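Local atomic coordinates of ferredoxin (Mycobacterium smegmatis, PDB entry 2V2K), a protein that carries electrons between partners in a wide variety of metabolic reactions, using iron-sulfur clusters as its redox centres. Residues 23-26 / 31-34. Numbering follows the deposited sequence.
Sequences DCIY and MLYI. With F3S (Fe3-s4 cluster), chain C.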
ATOM      1  N   ASP A  23      10.941  -4.679   3.479  1.00 21.40           N
ATOM      2  CA  ASP A  23      10.378  -3.548   4.199  1.00 21.60           C
ATOM      3  C   ASP A  23       9.923  -2.414   3.258  1.00 21.49           C
ATOM      4  O   ASP A  23      10.221  -1.227   3.493  1.00 21.67           O
ATOM      5  CB  ASP A  23      11.404  -3.046   5.215  1.00 22.11           C
ATOM      6  CG  ASP A  23      10.833  -2.067   6.195  1.00 23.70           C
ATOM      7  OD1 ASP A  23       9.598  -2.079   6.420  1.00 24.73           O
ATOM      8  OD2 ASP A  23      11.632  -1.278   6.740  1.00 25.90           O
ATOM      9  N   CYS A  24       9.188  -2.786   2.205  1.00 20.00           N
ATOM     10  CA  CYS A  24       8.728  -1.820   1.154  1.00 20.61           C
ATOM     11  C   CYS A  24       7.250  -1.401   1.234  1.00 20.29           C
ATOM     12  O   CYS A  24       6.712  -0.840   0.265  1.00 19.55           O
ATOM     13  CB  CYS A  24       9.016  -2.355  -0.245  1.00 20.02           C
ATOM     14  SG  CYS A  24       7.969  -3.717  -0.734  1.00 23.07           S
ATOM     15  N   ILE A  25       6.611  -1.628   2.394  1.00 20.17           N
ATOM     16  CA  ILE A  25       5.212  -1.304   2.612  1.00 20.60           C
ATOM     17  C   ILE A  25       5.166  -0.114   3.573  1.00 19.99           C
ATOM     18  O   ILE A  25       5.542  -0.233   4.728  1.00 20.91           O
ATOM     19  CB  ILE A  25       4.364  -2.498   3.143  1.00 21.41           C
ATOM     20  CG1 ILE A  25       4.705  -3.804   2.396  1.00 21.53           C
ATOM     21  CG2 ILE A  25       2.837  -2.125   3.011  1.00 20.79           C
ATOM     22  CD1 ILE A  25       3.782  -5.006   2.659  1.00 21.15           C
ATOM     23  N   TYR A  26       4.732   1.028   3.039  1.00 19.65           N
ATOM     24  CA  TYR A  26       4.832   2.329   3.703  1.00 20.07           C
ATOM     25  C   TYR A  26       3.462   2.850   4.130  1.00 20.32           C
ATOM     26  O   TYR A  26       2.474   2.642   3.420  1.00 20.20           O
ATOM     27  CB  TYR A  26       5.475   3.364   2.791  1.00 19.96           C
ATOM     28  CG  TYR A  26       6.927   3.119   2.378  1.00 18.87           C
ATOM     29  CD1 TYR A  26       7.957   3.945   2.834  1.00 21.33           C
ATOM     30  CD2 TYR A  26       7.281   2.074   1.504  1.00 17.87           C
ATOM     31  CE1 TYR A  26       9.308   3.743   2.429  1.00 21.44           C
ATOM     32  CE2 TYR A  26       8.626   1.882   1.093  1.00 20.02           C
ATOM     33  CZ  TYR A  26       9.623   2.715   1.562  1.00 19.56           C
ATOM     34  OH  TYR A  26      10.940   2.510   1.175  1.00 19.51           O
ATOM     35  N   MET A  31      -4.162   4.668   4.312  1.00 20.92           N
ATOM     36  CA  MET A  31      -3.862   3.249   4.018  1.00 21.10           C
ATOM     37  C   MET A  31      -2.343   3.041   3.980  1.00 20.96           C
ATOM     38  O   MET A  31      -1.581   3.991   4.172  1.00 20.71           O
ATOM     39  CB  MET A  31      -4.517   2.785   2.687  1.00 21.22           C
ATOM     40  CG  MET A  31      -4.077   3.555   1.459  1.00 22.52           C
ATOM     41  SD  MET A  31      -4.973   3.122  -0.055  1.00 25.65           S
ATOM     42  CE  MET A  31      -4.340   1.498  -0.447  1.00 28.51           C
ATOM     43  N   LEU A  32      -1.928   1.782   3.799  1.00 20.65           N
ATOM     44  CA  LEU A  32      -0.544   1.442   3.464  1.00 20.97           C
ATOM     45  C   LEU A  32      -0.397   1.270   1.940  1.00 20.12           C
ATOM     46  O   LEU A  32      -1.373   1.059   1.238  1.00 20.34           O
ATOM     47  CB  LEU A  32      -0.070   0.188   4.198  1.00 20.63           C
ATOM     48  CG  LEU A  32       0.507   0.520   5.567  1.00 23.30           C
ATOM     49  CD1 LEU A  32      -0.631   1.035   6.465  1.00 21.52           C
ATOM     50  CD2 LEU A  32       1.224  -0.671   6.191  1.00 23.94           C
ATOM     51  N   TYR A  33       0.844   1.406   1.469  1.00 19.71           N
ATOM     52  CA  TYR A  33       1.209   1.438   0.042  1.00 19.98           C
ATOM     53  C   TYR A  33       2.474   0.615  -0.197  1.00 20.19           C
ATOM     54  O   TYR A  33       3.460   0.746   0.556  1.00 19.42           O
ATOM     55  CB  TYR A  33       1.451   2.881  -0.414  1.00 20.40           C
ATOM     56  CG  TYR A  33       0.303   3.868  -0.174  1.00 19.66           C
ATOM     57  CD1 TYR A  33       0.133   4.516   1.062  1.00 21.94           C
ATOM     58  CD2 TYR A  33      -0.597   4.154  -1.184  1.00 22.80           C
ATOM     59  CE1 TYR A  33      -0.922   5.429   1.263  1.00 21.58           C
ATOM     60  CE2 TYR A  33      -1.651   5.056  -0.992  1.00 21.80           C
ATOM     61  CZ  TYR A  33      -1.794   5.693   0.229  1.00 23.24           C
ATOM     62  OH  TYR A  33      -2.849   6.572   0.383  1.00 22.76           O
ATOM     63  N   ILE A  34       2.445  -0.253  -1.198  1.00 20.17           N
ATOM     64  CA  ILE A  34       3.623  -1.074  -1.592  1.00 19.41           C
ATOM     65  C   ILE A  34       4.430  -0.302  -2.623  1.00 19.46           C
ATOM     66  O   ILE A  34       3.881   0.117  -3.668  1.00 17.85           O
ATOM     67  CB  ILE A  34       3.216  -2.454  -2.151  1.00 18.79           C
ATOM     68  CG1 ILE A  34       2.607  -3.297  -1.016  1.00 20.04           C
ATOM     69  CG2 ILE A  34       4.407  -3.132  -2.868  1.00 18.11           C
ATOM     70  CD1 ILE A  34       1.985  -4.635  -1.419  1.00 18.66           C
TER
HETATM   71 FE1  F3S C 107       6.403  -7.240  -2.308  1.00 14.17          FE
HETATM   72 FE3  F3S C 107       4.738  -8.299  -0.402  1.00 13.82          FE
HETATM   73 FE4  F3S C 107       7.235  -7.488   0.228  1.00 15.68          FE
HETATM   74  S1  F3S C 107       5.049  -9.054  -2.529  1.00 16.10           S
HETATM   75  S2  F3S C 107       8.492  -7.931  -1.642  1.00 15.59           S
HETATM   76  S3  F3S C 107       5.495  -6.124  -0.545  1.00 14.13           S
HETATM   77  S4  F3S C 107       6.182  -9.396   1.026  1.00 16.02           S
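Tyr26 and Tyr33 form the hydrogen-bonded pair of an antiparallel beta hairpin, whose strands are 25-27 and 32-34. Tyr26 N gives a nearly straight bond to Tyr33 O (2.8 Å, 173° at the hydrogen), while Tyr33 N returns a more bent one to Tyr26 O (2.8 Å, 146°). The next pair, Ile25 with Ile34, is non-hydrogen-bonded, and its CA atoms are 4.5 Å apart. Alternation along the strands therefore sorts the side chains: the isoleucines leave one face, the tyrosines the other.

On the isoleucine face the two side chains lie side by side and point the same way, CG1 of Ile25 lying 4.0 Å from CG1 of Ile34. In both, CG1 stands anti to the carbonyl carbon and chi2 is extended, which carries both CD1 methyls to one sulfide of a cluster modelled with three irons: Ile25 CD1 is 3.8 Å and Ile34 CD1 3.9 Å from S3. Cys24 brings SG to 3.5 Å from that S3, but at 4.0 Å from FE4 it is too far to be an iron ligand. By similarity this pocket is expected to hold [4Fe-4S]. Nearer the turn, Leu32 lies diagonally across from Ile25 and crosses it at about a right angle, CD2 against CG2; it also touches the other cluster, [3Fe-4S] by similarity.

On the opposite face each tyrosine CG stands beside its own backbone N, and each ring has the other tyrosine's carbonyl O at its edge, near the ring plane. Beyond the hairpin, Tyr33 stacks with Phe74 and Tyr26 meets Phe75 edge-to-face. Their hydroxyls are hydrogen-bonded to Asp93 and Glu38, respectively.

Chemically, the hairpin presents isoleucine and leucine methyls to the clusters, with the Cys24 sulfur beside them, and keeps its phenols on the far side. Such an apolar lining probably limits water near the sulfides and so may influence the reduction potentials.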